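Long-range contact in thermophilic dibenzothiophene desulfurization enzyme C (Paenibacillus sp. A11-2, PDB 5XDB), which probably oxidises dibenzothiophene to its sulfoxide and then its sulfone, using reduced FMN and molecular oxygen: residues Ser128-Ala133 with Gly154-Cys159. Residues are numbered along the deposited sequence; the frame is centred on the assembly and turned at random.
Sequences SSENNA and GTKAFC. With FMN (flavin mononucleotide), chain E.
Lys156 and Glu130 illustrate how one buried ion pair can tie a cofactor-binding loop to a β-strand. Bent at its second torsion (chi2 -69°), the chain of Lys156 passes along the carbonyl oxygens of Ser129 and Ser128 and brings Lys156 NZ 2.7 Å from Glu130 OE1, meeting the oxygen's anti lone pair. Lys156 NZ also donates to Ser128 O, again at 2.7 Å, so a carboxylate and a carbonyl share the ammonium, which makes a cation-pi contact with Trp138 as well. Glu130 is itself steadied by the backbone N-H groups of Arg139 and Val140, and Asn132 ND2 donates to its OE2.

Between the backbones, Ala157 N donates to Ser129 O over 2.7 Å, from above the carbonyl plane. Water extends this link: one molecule accepts from Ser128 N and donates to Ala157 O, another joins Asn131 N to Thr155 O. Ala157 points its methyl group toward the loop, CB resting 3.7 Å from Glu130 C, and the lysine and glutamate chains touch between Lys156 CD and Glu130 CG.

Towards the flavin, Ser129 N makes a weak bond to FMN O2, which the serine hydroxyl also contacts, while the Phe158 ring lies with one face against FMN C1'. The pairing thus builds one wall of the flavin site, in the β-domain characteristic of the acyl-CoA dehydrogenase fold.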
ATOM      1  N   SER A 128      20.074  22.883 -19.762  1.00 26.90           N
ATOM      2  CA  SER A 128      20.774  22.837 -18.479  1.00 28.73           C
ATOM      3  C   SER A 128      21.404  21.472 -18.211  1.00 30.60           C
ATOM      4  O   SER A 128      22.619  21.367 -17.994  1.00 30.10           O
ATOM      5  CB  SER A 128      19.805  23.185 -17.349  1.00 26.93           C
ATOM      6  OG  SER A 128      18.957  24.273 -17.698  1.00 28.03           O
ATOM      7  N   SER A 129      20.582  20.424 -18.215  1.00 28.25           N
ATOM      8  CA  SER A 129      21.061  19.078 -17.929  1.00 30.58           C
ATOM      9  C   SER A 129      21.842  18.503 -19.108  1.00 28.86           C
ATOM     10  O   SER A 129      21.785  18.997 -20.236  1.00 26.36           O
ATOM     11  CB  SER A 129      19.889  18.154 -17.588  1.00 33.82           C
ATOM     12  OG  SER A 129      19.221  18.586 -16.413  1.00 38.41           O
ATOM     13  N   GLU A 130      22.574  17.425 -18.830  1.00 30.21           N
ATOM     14  CA  GLU A 130      23.419  16.781 -19.822  1.00 35.61           C
ATOM     15  C   GLU A 130      23.247  15.272 -19.704  1.00 41.77           C
ATOM     16  O   GLU A 130      22.701  14.763 -18.718  1.00 40.42           O
ATOM     17  CB  GLU A 130      24.894  17.201 -19.658  1.00 34.74           C
ATOM     18  CG  GLU A 130      25.085  18.722 -19.722  1.00 31.80           C
ATOM     19  CD  GLU A 130      26.541  19.171 -19.700  1.00 36.44           C
ATOM     20  OE1 GLU A 130      26.785  20.382 -19.466  1.00 31.38           O
ATOM     21  OE2 GLU A 130      27.434  18.322 -19.917  1.00 37.86           O
ATOM     22  N   ASN A 131      23.701  14.558 -20.732  1.00 38.65           N
ATOM     23  CA  ASN A 131      23.538  13.109 -20.762  1.00 45.30           C
ATOM     24  C   ASN A 131      24.883  12.412 -20.608  1.00 50.42           C
ATOM     25  O   ASN A 131      25.294  11.643 -21.483  1.00 51.72           O
ATOM     26  CB  ASN A 131      22.858  12.665 -22.059  1.00 46.49           C
ATOM     27  CG  ASN A 131      22.496  11.188 -22.049  1.00 51.06           C
ATOM     28  OD1 ASN A 131      22.052  10.647 -21.028  1.00 48.23           O
ATOM     29  ND2 ASN A 131      22.700  10.523 -23.182  1.00 50.63           N
ATOM     30  N   ASN A 132      25.571  12.676 -19.504  1.00 50.00           N
ATOM     31  CA  ASN A 132      26.878  12.105 -19.243  1.00 49.71           C
ATOM     32  C   ASN A 132      26.746  10.982 -18.215  1.00 49.99           C
ATOM     33  O   ASN A 132      25.644  10.510 -17.923  1.00 50.34           O
ATOM     34  CB  ASN A 132      27.838  13.211 -18.799  1.00 49.85           C
ATOM     35  CG  ASN A 132      27.952  14.332 -19.826  1.00 50.94           C
ATOM     36  OD1 ASN A 132      28.136  14.081 -21.020  1.00 50.98           O
ATOM     37  ND2 ASN A 132      27.826  15.574 -19.367  1.00 43.45           N
ATOM     38  N   ALA A 133      27.879  10.552 -17.653  1.00 47.48           N
ATOM     39  CA  ALA A 133      27.888   9.382 -16.779  1.00 48.56           C
ATOM     40  C   ALA A 133      26.896   9.526 -15.631  1.00 52.23           C
ATOM     41  O   ALA A 133      26.253   8.547 -15.231  1.00 47.11           O
ATOM     42  CB  ALA A 133      29.301   9.146 -16.239  1.00 48.43           C
ATOM     43  N   GLY A 154      29.257  22.459 -26.568  1.00 28.61           N
ATOM     44  CA  GLY A 154      28.836  21.180 -26.030  1.00 28.54           C
ATOM     45  C   GLY A 154      27.361  20.927 -26.253  1.00 28.04           C
ATOM     46  O   GLY A 154      26.632  21.755 -26.795  1.00 29.31           O
ATOM     47  N   THR A 155      26.918  19.748 -25.811  1.00 29.62           N
ATOM     48  CA  THR A 155      25.543  19.308 -26.006  1.00 31.66           C
ATOM     49  C   THR A 155      24.819  19.143 -24.677  1.00 29.14           C
ATOM     50  O   THR A 155      25.329  18.491 -23.758  1.00 29.79           O
ATOM     51  CB  THR A 155      25.489  17.991 -26.783  1.00 31.40           C
ATOM     52  OG1 THR A 155      25.957  18.215 -28.115  1.00 29.26           O
ATOM     53  CG2 THR A 155      24.057  17.475 -26.836  1.00 30.28           C
ATOM     54  N   LYS A 156      23.613  19.701 -24.600  1.00 27.48           N
ATOM     55  CA  LYS A 156      22.725  19.590 -23.453  1.00 27.44           C
ATOM     56  C   LYS A 156      21.616  18.584 -23.741  1.00 27.23           C
ATOM     57  O   LYS A 156      21.200  18.405 -24.886  1.00 26.63           O
ATOM     58  CB  LYS A 156      22.100  20.949 -23.120  1.00 25.98           C
ATOM     59  CG  LYS A 156      23.070  21.981 -22.591  1.00 27.32           C
ATOM     60  CD  LYS A 156      23.552  21.583 -21.195  1.00 25.94           C
ATOM     61  CE  LYS A 156      24.384  22.685 -20.554  1.00 28.17           C
ATOM     62  NZ  LYS A 156      24.843  22.294 -19.190  1.00 29.68           N
ATOM     63  N   ALA A 157      21.129  17.942 -22.685  1.00 30.56           N
ATOM     64  CA  ALA A 157      20.053  16.966 -22.778  1.00 28.55           C
ATOM     65  C   ALA A 157      18.817  17.479 -22.051  1.00 26.59           C
ATOM     66  O   ALA A 157      18.892  18.393 -21.220  1.00 24.44           O
ATOM     67  CB  ALA A 157      20.483  15.619 -22.185  1.00 32.43           C
ATOM     68  N   PHE A 158      17.670  16.873 -22.372  1.00 25.37           N
ATOM     69  CA  PHE A 158      16.399  17.192 -21.711  1.00 25.27           C
ATOM     70  C   PHE A 158      16.133  18.697 -21.712  1.00 25.94           C
ATOM     71  O   PHE A 158      15.860  19.310 -20.674  1.00 23.84           O
ATOM     72  CB  PHE A 158      16.376  16.645 -20.281  1.00 24.50           C
ATOM     73  CG  PHE A 158      16.201  15.154 -20.192  1.00 28.25           C
ATOM     74  CD1 PHE A 158      14.943  14.578 -20.348  1.00 27.92           C
ATOM     75  CD2 PHE A 158      17.283  14.334 -19.915  1.00 27.94           C
ATOM     76  CE1 PHE A 158      14.768  13.194 -20.252  1.00 28.00           C
ATOM     77  CE2 PHE A 158      17.120  12.953 -19.811  1.00 32.71           C
ATOM     78  CZ  PHE A 158      15.853  12.386 -19.979  1.00 27.04           C
ATOM     79  N   CYS A 159      16.187  19.298 -22.901  1.00 24.53           N
ATOM     80  CA  CYS A 159      16.067  20.751 -23.038  1.00 24.77           C
ATOM     81  C   CYS A 159      14.606  21.131 -23.270  1.00 24.16           C
ATOM     82  O   CYS A 159      14.186  21.471 -24.379  1.00 25.04           O
ATOM     83  CB  CYS A 159      16.965  21.239 -24.168  1.00 22.80           C
ATOM     84  SG  CYS A 159      18.710  20.947 -23.895  1.00 23.99           S
TER
HETATM   85  N1  FMN E 501      16.407  18.766 -17.008  1.00 30.21           N
HETATM   86  C2  FMN E 501      16.704  20.092 -17.200  1.00 29.50           C
HETATM   87  O2  FMN E 501      17.793  20.515 -16.802  1.00 32.00           O
HETATM   88  N3  FMN E 501      15.799  20.923 -17.839  1.00 26.40           N
HETATM   89  C4  FMN E 501      14.588  20.425 -18.279  1.00 30.92           C
HETATM   90  O4  FMN E 501      13.784  21.171 -18.861  1.00 25.70           O
HETATM   91  C4A FMN E 501      14.294  19.072 -18.079  1.00 29.15           C
HETATM   92  N5  FMN E 501      13.096  18.550 -18.520  1.00 27.80           N
HETATM   93  C5A FMN E 501      12.804  17.214 -18.314  1.00 26.74           C
HETATM   94  C6  FMN E 501      11.582  16.714 -18.760  1.00 24.54           C
HETATM   95  C7  FMN E 501      11.260  15.372 -18.575  1.00 27.73           C
HETATM   96  C7M FMN E 501       9.925  14.888 -19.078  1.00 22.03           C
HETATM   97  C8  FMN E 501      12.178  14.534 -17.931  1.00 28.36           C
HETATM   98  C8M FMN E 501      11.896  13.075 -17.702  1.00 28.43           C
HETATM   99  C9  FMN E 501      13.399  15.039 -17.486  1.00 29.65           C
HETATM  100  C9A FMN E 501      13.722  16.382 -17.676  1.00 28.64           C
HETATM  101  N10 FMN E 501      14.920  16.904 -17.206  1.00 29.21           N
HETATM  102  C10 FMN E 501      15.208  18.241 -17.438  1.00 32.28           C
HETATM  103  C1' FMN E 501      15.996  16.018 -16.611  1.00 35.44           C
HETATM  104  C2' FMN E 501      16.083  15.539 -15.183  1.00 36.37           C
HETATM  105  O2' FMN E 501      16.461  16.640 -14.386  1.00 41.01           O
HETATM  106  C3' FMN E 501      17.187  14.470 -15.107  1.00 37.52           C
HETATM  107  O3' FMN E 501      18.351  14.965 -15.745  1.00 44.25           O
HETATM  108  C4' FMN E 501      16.867  13.121 -15.766  1.00 37.24           C
HETATM  109  O4' FMN E 501      15.556  12.746 -15.401  1.00 38.87           O
HETATM  110  C5' FMN E 501      17.870  12.038 -15.347  1.00 41.64           C
HETATM  111  O5' FMN E 501      17.737  10.852 -16.124  1.00 42.49           O
HETATM  112  P   FMN E 501      18.040   9.378 -15.512  1.00 41.73           P
HETATM  113  O1P FMN E 501      17.084   9.173 -14.339  1.00 30.26           O
HETATM  114  O2P FMN E 501      17.807   8.299 -16.550  1.00 36.78           O
HETATM  115  O3P FMN E 501      19.486   9.280 -15.068  1.00 38.85           O
HETATM  116  O   HOH W   1      18.181  20.692 -20.012  1.00 26.18           O
HETATM  117  O   HOH W   2      27.650  16.964 -22.625  1.00 46.19           O
HETATM  118  O   HOH W   3      24.435  15.786 -23.099  1.00 37.82           O